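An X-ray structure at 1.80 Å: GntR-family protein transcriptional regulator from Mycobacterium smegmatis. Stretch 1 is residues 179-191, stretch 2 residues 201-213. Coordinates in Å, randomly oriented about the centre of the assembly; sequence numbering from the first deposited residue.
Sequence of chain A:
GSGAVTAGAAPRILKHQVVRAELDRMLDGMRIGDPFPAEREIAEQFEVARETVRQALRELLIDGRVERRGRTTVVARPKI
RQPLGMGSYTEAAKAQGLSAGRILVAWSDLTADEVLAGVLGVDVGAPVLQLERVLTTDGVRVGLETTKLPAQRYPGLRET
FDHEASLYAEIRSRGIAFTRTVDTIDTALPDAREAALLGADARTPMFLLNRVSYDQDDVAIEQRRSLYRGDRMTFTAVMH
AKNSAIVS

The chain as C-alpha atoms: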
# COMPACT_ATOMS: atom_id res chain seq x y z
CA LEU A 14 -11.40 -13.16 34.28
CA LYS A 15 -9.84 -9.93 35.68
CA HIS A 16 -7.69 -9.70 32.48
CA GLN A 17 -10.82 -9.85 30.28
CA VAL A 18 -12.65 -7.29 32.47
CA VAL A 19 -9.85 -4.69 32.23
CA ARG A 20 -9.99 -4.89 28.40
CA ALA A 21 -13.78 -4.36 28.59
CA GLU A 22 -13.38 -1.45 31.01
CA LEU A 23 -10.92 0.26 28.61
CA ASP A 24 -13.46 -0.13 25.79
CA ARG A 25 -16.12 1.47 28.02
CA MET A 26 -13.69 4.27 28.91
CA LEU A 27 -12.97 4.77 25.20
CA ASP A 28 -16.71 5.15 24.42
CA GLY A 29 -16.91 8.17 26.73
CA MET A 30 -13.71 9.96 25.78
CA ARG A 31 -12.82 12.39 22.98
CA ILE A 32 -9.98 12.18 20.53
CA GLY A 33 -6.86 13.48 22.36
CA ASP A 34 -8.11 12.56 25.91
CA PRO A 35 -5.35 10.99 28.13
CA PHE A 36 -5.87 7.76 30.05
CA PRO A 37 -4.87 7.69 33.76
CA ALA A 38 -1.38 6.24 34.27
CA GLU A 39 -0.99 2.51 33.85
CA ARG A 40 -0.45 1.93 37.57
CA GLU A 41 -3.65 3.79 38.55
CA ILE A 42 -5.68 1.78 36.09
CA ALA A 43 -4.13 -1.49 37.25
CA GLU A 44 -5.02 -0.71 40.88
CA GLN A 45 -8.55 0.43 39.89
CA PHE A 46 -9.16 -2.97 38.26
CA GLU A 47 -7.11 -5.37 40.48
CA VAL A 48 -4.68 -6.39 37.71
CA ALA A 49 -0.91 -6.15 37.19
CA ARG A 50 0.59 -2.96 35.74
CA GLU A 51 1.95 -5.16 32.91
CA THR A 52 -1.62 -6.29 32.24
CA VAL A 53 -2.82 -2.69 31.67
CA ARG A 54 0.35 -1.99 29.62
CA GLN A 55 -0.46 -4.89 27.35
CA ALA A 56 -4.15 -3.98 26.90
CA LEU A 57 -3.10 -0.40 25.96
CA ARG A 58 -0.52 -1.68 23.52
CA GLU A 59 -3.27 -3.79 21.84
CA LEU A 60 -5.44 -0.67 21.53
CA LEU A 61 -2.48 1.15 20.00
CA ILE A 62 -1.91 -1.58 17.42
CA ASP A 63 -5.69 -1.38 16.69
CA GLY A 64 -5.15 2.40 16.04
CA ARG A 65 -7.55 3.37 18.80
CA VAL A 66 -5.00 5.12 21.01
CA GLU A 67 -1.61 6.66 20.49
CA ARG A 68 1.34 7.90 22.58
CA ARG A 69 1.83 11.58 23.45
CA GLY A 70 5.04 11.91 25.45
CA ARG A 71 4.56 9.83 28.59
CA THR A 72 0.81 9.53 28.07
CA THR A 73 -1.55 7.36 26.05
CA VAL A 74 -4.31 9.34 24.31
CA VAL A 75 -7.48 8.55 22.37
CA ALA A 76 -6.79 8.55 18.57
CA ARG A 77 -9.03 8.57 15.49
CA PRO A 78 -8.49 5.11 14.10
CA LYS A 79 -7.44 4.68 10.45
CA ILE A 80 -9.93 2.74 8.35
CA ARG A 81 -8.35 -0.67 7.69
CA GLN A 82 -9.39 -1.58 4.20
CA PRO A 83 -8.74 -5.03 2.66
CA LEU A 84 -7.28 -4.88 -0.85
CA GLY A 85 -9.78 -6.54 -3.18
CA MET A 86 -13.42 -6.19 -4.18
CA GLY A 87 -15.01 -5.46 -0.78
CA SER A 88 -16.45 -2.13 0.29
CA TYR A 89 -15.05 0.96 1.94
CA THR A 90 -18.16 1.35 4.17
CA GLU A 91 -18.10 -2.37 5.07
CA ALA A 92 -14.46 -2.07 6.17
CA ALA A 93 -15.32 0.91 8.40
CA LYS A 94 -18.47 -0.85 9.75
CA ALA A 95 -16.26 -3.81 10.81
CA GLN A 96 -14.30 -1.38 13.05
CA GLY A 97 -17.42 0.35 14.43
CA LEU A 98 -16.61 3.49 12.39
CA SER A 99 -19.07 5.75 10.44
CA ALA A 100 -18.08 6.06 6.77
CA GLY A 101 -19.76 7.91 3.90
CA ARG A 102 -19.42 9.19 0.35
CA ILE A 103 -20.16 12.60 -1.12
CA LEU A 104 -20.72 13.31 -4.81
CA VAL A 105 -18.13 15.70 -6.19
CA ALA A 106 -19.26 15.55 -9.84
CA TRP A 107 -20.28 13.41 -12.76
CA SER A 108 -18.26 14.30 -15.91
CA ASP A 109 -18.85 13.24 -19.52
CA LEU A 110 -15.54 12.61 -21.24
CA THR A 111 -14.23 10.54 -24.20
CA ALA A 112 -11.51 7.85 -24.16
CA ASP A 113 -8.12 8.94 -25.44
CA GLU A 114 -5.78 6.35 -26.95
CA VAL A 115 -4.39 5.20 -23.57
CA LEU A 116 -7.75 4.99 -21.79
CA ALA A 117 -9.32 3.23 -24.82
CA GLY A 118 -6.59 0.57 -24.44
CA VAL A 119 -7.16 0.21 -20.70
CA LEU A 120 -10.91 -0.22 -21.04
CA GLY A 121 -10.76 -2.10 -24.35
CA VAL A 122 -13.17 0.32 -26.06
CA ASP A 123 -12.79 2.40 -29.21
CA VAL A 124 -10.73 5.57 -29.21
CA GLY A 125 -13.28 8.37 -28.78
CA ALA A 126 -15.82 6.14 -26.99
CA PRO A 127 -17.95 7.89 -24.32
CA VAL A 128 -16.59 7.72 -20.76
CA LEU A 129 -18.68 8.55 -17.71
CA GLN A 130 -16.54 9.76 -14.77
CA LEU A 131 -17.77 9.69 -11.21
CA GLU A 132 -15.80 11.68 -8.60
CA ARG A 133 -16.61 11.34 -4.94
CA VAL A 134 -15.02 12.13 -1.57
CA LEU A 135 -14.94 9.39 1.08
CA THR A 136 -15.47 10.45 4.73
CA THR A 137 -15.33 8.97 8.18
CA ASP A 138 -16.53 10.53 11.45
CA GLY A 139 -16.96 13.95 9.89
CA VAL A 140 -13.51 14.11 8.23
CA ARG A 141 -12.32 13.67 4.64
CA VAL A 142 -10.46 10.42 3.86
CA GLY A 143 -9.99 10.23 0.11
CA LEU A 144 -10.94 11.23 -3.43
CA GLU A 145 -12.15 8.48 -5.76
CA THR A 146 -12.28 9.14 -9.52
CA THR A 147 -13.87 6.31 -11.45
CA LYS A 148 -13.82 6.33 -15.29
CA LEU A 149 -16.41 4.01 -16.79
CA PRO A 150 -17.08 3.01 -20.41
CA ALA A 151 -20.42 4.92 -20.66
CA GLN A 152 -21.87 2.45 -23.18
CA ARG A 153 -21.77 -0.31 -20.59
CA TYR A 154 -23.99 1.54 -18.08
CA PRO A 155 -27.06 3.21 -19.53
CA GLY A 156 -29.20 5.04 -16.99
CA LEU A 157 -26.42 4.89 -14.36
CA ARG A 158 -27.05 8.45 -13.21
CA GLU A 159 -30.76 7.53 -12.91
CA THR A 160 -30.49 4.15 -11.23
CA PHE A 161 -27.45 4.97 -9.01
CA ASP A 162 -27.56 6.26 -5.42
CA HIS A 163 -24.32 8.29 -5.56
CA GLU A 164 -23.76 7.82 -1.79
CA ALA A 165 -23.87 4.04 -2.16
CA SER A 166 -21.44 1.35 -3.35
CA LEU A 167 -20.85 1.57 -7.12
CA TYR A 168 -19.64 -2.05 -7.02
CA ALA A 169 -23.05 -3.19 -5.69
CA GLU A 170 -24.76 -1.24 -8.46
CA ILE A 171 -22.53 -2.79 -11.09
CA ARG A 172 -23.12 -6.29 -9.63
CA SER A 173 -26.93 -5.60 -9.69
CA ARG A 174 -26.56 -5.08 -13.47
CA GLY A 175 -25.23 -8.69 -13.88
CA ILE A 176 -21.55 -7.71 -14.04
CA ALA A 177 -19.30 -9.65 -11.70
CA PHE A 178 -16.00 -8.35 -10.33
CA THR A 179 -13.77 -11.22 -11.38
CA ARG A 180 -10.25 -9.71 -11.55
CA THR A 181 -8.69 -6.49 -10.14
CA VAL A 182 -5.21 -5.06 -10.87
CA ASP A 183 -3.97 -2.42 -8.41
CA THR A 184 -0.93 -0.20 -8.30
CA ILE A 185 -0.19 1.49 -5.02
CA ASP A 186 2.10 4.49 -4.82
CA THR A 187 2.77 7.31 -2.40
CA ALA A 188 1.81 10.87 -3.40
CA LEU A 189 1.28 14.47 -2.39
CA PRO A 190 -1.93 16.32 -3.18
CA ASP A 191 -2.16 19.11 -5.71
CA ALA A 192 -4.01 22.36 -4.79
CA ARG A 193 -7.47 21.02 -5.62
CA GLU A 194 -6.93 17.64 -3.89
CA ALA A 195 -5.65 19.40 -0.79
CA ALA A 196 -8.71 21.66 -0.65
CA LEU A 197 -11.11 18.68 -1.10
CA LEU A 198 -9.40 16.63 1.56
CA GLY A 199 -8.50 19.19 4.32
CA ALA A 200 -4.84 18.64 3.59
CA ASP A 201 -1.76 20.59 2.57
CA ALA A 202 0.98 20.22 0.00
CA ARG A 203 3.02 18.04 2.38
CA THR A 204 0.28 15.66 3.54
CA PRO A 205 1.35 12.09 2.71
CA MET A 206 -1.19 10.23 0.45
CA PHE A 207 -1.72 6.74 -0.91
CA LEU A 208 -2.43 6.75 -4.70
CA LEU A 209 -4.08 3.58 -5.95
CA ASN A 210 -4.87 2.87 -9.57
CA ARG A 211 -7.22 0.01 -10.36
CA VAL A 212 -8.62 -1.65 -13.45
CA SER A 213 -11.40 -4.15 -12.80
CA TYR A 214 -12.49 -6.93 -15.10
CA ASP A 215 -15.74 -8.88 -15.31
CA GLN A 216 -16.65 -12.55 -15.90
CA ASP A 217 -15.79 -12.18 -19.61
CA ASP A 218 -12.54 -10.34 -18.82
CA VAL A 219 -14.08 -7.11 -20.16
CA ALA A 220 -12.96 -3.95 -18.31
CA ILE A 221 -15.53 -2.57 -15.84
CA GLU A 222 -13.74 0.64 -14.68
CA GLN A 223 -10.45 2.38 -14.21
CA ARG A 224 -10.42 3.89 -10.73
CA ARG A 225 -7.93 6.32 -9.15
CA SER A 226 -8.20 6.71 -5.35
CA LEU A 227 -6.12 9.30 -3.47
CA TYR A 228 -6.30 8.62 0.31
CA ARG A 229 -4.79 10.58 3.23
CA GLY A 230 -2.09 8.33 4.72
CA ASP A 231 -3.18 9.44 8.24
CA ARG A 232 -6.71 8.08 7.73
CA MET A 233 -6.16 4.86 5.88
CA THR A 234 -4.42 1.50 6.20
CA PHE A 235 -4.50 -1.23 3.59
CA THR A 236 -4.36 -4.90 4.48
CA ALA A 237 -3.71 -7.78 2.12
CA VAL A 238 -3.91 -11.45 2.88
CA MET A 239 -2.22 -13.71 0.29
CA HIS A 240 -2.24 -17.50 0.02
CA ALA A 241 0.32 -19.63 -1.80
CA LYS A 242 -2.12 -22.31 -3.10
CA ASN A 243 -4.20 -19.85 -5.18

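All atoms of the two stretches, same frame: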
# COMPACT_ATOMS: atom_id res chain seq x y z
N THR A 179 -14.46 -9.94 -11.25
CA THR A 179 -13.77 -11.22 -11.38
C THR A 179 -12.25 -11.06 -11.17
O THR A 179 -11.63 -11.86 -10.48
CB THR A 179 -14.12 -11.88 -12.73
OG1 THR A 179 -15.55 -11.92 -12.86
CG2 THR A 179 -13.54 -13.32 -12.84
N ARG A 180 -11.69 -9.98 -11.71
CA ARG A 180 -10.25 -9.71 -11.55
C ARG A 180 -10.02 -8.20 -11.34
O ARG A 180 -10.59 -7.39 -12.10
CB ARG A 180 -9.50 -10.22 -12.79
CG ARG A 180 -7.98 -10.09 -12.77
CD ARG A 180 -7.42 -10.94 -13.91
NE ARG A 180 -7.81 -10.44 -15.23
CZ ARG A 180 -7.12 -9.54 -15.88
NH1 ARG A 180 -6.03 -9.06 -15.33
NH2 ARG A 180 -7.51 -9.12 -17.08
N THR A 181 -9.23 -7.85 -10.31
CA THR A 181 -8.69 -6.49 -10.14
C THR A 181 -7.17 -6.46 -10.27
O THR A 181 -6.49 -7.47 -9.99
CB THR A 181 -9.07 -5.84 -8.80
OG1 THR A 181 -8.72 -6.70 -7.71
CG2 THR A 181 -10.57 -5.53 -8.76
N VAL A 182 -6.65 -5.32 -10.73
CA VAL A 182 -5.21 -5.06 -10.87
C VAL A 182 -4.93 -3.68 -10.28
O VAL A 182 -5.40 -2.65 -10.85
CB VAL A 182 -4.72 -5.11 -12.35
CG1 VAL A 182 -3.22 -4.92 -12.46
CG2 VAL A 182 -5.09 -6.44 -13.02
N ASP A 183 -4.25 -3.65 -9.14
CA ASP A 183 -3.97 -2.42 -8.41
C ASP A 183 -2.50 -2.04 -8.57
O ASP A 183 -1.62 -2.93 -8.64
CB ASP A 183 -4.21 -2.61 -6.93
CG ASP A 183 -5.65 -2.44 -6.52
OD1 ASP A 183 -6.35 -1.53 -7.02
OD2 ASP A 183 -6.07 -3.19 -5.60
N THR A 184 -2.25 -0.73 -8.61
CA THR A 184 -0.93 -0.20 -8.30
C THR A 184 -1.09 0.71 -7.09
O THR A 184 -2.10 1.44 -6.96
CB THR A 184 -0.29 0.58 -9.46
OG1 THR A 184 -1.07 1.73 -9.76
CG2 THR A 184 -0.14 -0.29 -10.71
N ILE A 185 -0.13 0.67 -6.20
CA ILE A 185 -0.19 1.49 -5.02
C ILE A 185 1.10 2.27 -4.99
O ILE A 185 2.19 1.66 -5.05
CB ILE A 185 -0.23 0.63 -3.72
CG1 ILE A 185 -1.47 -0.27 -3.72
CG2 ILE A 185 -0.20 1.58 -2.55
CD1 ILE A 185 -1.46 -1.45 -2.68
N ASP A 186 0.98 3.59 -4.87
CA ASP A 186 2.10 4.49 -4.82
C ASP A 186 1.90 5.45 -3.67
O ASP A 186 0.78 5.55 -3.14
CB ASP A 186 2.21 5.29 -6.14
CG ASP A 186 2.76 4.44 -7.28
OD1 ASP A 186 3.99 4.17 -7.25
OD2 ASP A 186 1.97 4.05 -8.20
N THR A 187 2.96 6.15 -3.26
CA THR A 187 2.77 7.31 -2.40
C THR A 187 2.59 8.54 -3.26
O THR A 187 2.98 8.52 -4.44
CB THR A 187 3.96 7.55 -1.42
OG1 THR A 187 5.13 7.83 -2.18
CG2 THR A 187 4.18 6.29 -0.59
N ALA A 188 2.02 9.60 -2.69
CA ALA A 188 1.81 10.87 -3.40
C ALA A 188 1.64 12.03 -2.46
O ALA A 188 1.47 11.83 -1.25
CB ALA A 188 0.58 10.76 -4.34
N LEU A 189 1.65 13.24 -3.04
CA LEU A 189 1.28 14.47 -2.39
C LEU A 189 0.11 15.10 -3.15
O LEU A 189 0.02 14.95 -4.39
CB LEU A 189 2.51 15.41 -2.29
CG LEU A 189 3.70 14.75 -1.55
CD1 LEU A 189 5.06 15.37 -1.93
CD2 LEU A 189 3.52 14.68 0.00
N PRO A 190 -0.81 15.78 -2.44
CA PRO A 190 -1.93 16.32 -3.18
C PRO A 190 -1.55 17.60 -3.90
O PRO A 190 -0.71 18.39 -3.40
CB PRO A 190 -2.96 16.63 -2.07
CG PRO A 190 -2.09 17.04 -0.90
CD PRO A 190 -0.91 16.09 -0.99
N ASP A 191 -2.18 17.82 -5.04
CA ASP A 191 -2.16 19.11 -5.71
C ASP A 191 -3.15 20.08 -5.02
O ASP A 191 -3.81 19.69 -4.06
CB ASP A 191 -2.37 18.94 -7.22
CG ASP A 191 -3.79 18.52 -7.60
OD1 ASP A 191 -4.75 18.67 -6.83
OD2 ASP A 191 -3.96 18.09 -8.75
N ASP A 201 -2.66 19.62 3.18
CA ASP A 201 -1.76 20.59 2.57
C ASP A 201 -0.79 19.91 1.63
O ASP A 201 -0.80 18.70 1.47
CB ASP A 201 -0.99 21.44 3.61
CG ASP A 201 -0.23 20.62 4.61
OD1 ASP A 201 0.52 19.69 4.22
OD2 ASP A 201 -0.38 20.91 5.82
N ALA A 202 0.03 20.72 0.99
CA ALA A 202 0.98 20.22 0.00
C ALA A 202 1.94 19.14 0.49
O ALA A 202 2.54 18.42 -0.31
CB ALA A 202 1.72 21.41 -0.63
N ARG A 203 2.07 18.97 1.81
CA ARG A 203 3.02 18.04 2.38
C ARG A 203 2.37 16.80 2.95
O ARG A 203 3.05 15.87 3.32
CB ARG A 203 3.84 18.71 3.50
CG ARG A 203 4.55 19.96 3.07
CD ARG A 203 5.01 20.74 4.32
N THR A 204 1.03 16.81 3.01
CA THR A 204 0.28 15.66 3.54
C THR A 204 0.54 14.39 2.75
O THR A 204 0.21 14.33 1.56
CB THR A 204 -1.22 15.93 3.50
OG1 THR A 204 -1.49 17.16 4.16
CG2 THR A 204 -2.00 14.79 4.15
N PRO A 205 1.09 13.36 3.40
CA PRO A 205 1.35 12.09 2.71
C PRO A 205 0.03 11.37 2.31
O PRO A 205 -0.89 11.27 3.15
CB PRO A 205 2.13 11.27 3.73
CG PRO A 205 2.73 12.32 4.63
CD PRO A 205 1.72 13.39 4.73
N MET A 206 -0.03 10.96 1.04
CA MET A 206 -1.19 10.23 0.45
C MET A 206 -0.80 8.87 -0.10
O MET A 206 0.33 8.64 -0.51
CB MET A 206 -1.80 11.02 -0.74
CG MET A 206 -1.82 12.54 -0.63
SD MET A 206 -2.93 13.10 0.66
CE MET A 206 -4.44 12.44 0.21
N PHE A 207 -1.77 7.95 -0.14
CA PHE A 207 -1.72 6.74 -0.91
C PHE A 207 -2.39 7.11 -2.26
O PHE A 207 -3.38 7.83 -2.26
CB PHE A 207 -2.62 5.70 -0.32
CG PHE A 207 -2.01 4.86 0.78
CD1 PHE A 207 -1.04 3.90 0.50
CD2 PHE A 207 -2.51 4.97 2.07
CE1 PHE A 207 -0.51 3.08 1.51
CE2 PHE A 207 -1.99 4.15 3.11
CZ PHE A 207 -1.00 3.23 2.81
N LEU A 208 -1.85 6.59 -3.35
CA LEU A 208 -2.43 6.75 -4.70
C LEU A 208 -2.56 5.36 -5.29
O LEU A 208 -1.55 4.69 -5.59
CB LEU A 208 -1.54 7.69 -5.56
CG LEU A 208 -2.04 7.71 -7.03
CD1 LEU A 208 -3.43 8.29 -7.07
CD2 LEU A 208 -1.09 8.42 -8.00
N LEU A 209 -3.79 4.87 -5.36
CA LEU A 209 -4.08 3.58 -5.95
C LEU A 209 -4.69 3.76 -7.32
O LEU A 209 -5.54 4.61 -7.49
CB LEU A 209 -5.08 2.78 -5.12
CG LEU A 209 -4.36 2.05 -4.01
CD1 LEU A 209 -4.05 3.06 -2.94
CD2 LEU A 209 -5.19 0.93 -3.48
N ASN A 210 -4.26 2.93 -8.25
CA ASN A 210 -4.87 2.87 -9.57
C ASN A 210 -5.34 1.48 -9.83
O ASN A 210 -4.55 0.54 -9.69
CB ASN A 210 -3.86 3.30 -10.64
CG ASN A 210 -3.78 4.78 -10.73
OD1 ASN A 210 -4.76 5.43 -11.11
ND2 ASN A 210 -2.66 5.34 -10.28
N ARG A 211 -6.62 1.33 -10.16
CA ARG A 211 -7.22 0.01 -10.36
C ARG A 211 -7.88 -0.12 -11.71
O ARG A 211 -8.49 0.83 -12.18
CB ARG A 211 -8.28 -0.24 -9.31
CG ARG A 211 -9.25 -1.37 -9.68
CD ARG A 211 -10.10 -1.79 -8.49
NE ARG A 211 -9.29 -2.27 -7.36
CZ ARG A 211 -9.82 -2.84 -6.29
NH1 ARG A 211 -11.14 -3.01 -6.20
NH2 ARG A 211 -9.05 -3.26 -5.31
N VAL A 212 -7.75 -1.28 -12.34
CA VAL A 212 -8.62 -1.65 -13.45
C VAL A 212 -9.30 -2.93 -12.96
O VAL A 212 -8.64 -3.84 -12.43
CB VAL A 212 -7.87 -1.93 -14.77
CG1 VAL A 212 -8.88 -2.16 -15.89
CG2 VAL A 212 -6.92 -0.76 -15.12
N SER A 213 -10.61 -2.99 -13.16
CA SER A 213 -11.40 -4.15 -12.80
C SER A 213 -11.94 -4.78 -14.06
O SER A 213 -12.25 -4.08 -15.03
CB SER A 213 -12.59 -3.79 -11.89
OG SER A 213 -12.16 -3.17 -10.72
O HOH W 1 -3.94 -0.74 -12.15
O HOH W 2 -0.75 3.95 -8.37
O HOH W 3 1.61 18.77 -2.87

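The strongest polar contact is the salt bridge between Asp 183 and Arg 211. The two residues are directly opposite across the strands, in a non-hydrogen-bonded pair, and their side chains leave on the same face. Arg 211 NH2 donates to Asp 183 OD2 at 3.0 Å, and Arg 211 NE donates to Asp 183 OD1 at 3.1 Å. Both bonds are nearly straight. The carboxylate meets the guanidinium at its edge, while Thr 181 CG2 lies over one face, 3.6 Å from Arg 211 NH1.

The backbones pair as antiparallel strands, 180-188 with 206-213. Four residue pairs each exchange two hydrogen bonds. Thr 184 N to Asn 210 O is 2.8 Å, and Asn 210 N to Thr 184 O is 2.9 Å. The bonds of Asp 186 with Leu 208 and Ala 188 with Met 206 are of similar length, though those of the Ala 188 pair are more bent. Val 182 with Val 212 is slightly longer: Val 182 N to Val 212 O is 3.0 Å, and Val 212 N to Val 182 O is 3.1 Å. Between these pairs, CA-H...O contacts fill the register; Leu 209 CA lies 3.1 Å from Thr 184 O.

Water joins the strands as well. Water 1 donates to Val 182 O at 2.7 Å and to Asn 210 O at 2.8 Å. Water 2 lies 2.6 Å from Thr 184 OG1 and accepts from Asn 210 ND2 at 3.0 Å. Water 3 donates to Pro 190 O at 2.4 Å and to Ala 202 O at 2.7 Å, linking the proline to the type I turn at Asp 201 to Thr 204.

Apolar packing follows the alternation of the strands. On the salt-bridge face, Ile 185 CG1 lies 3.7 Å from Leu 209 CG, and Ile 185 CG2 lies 3.9 Å from Phe 207 CD1. On the other face, Ala 188 CB lies 3.9 Å from Leu 208 CB.

Beyond the strand, Pro 190 CD packs 3.7 Å from Met 206 CG.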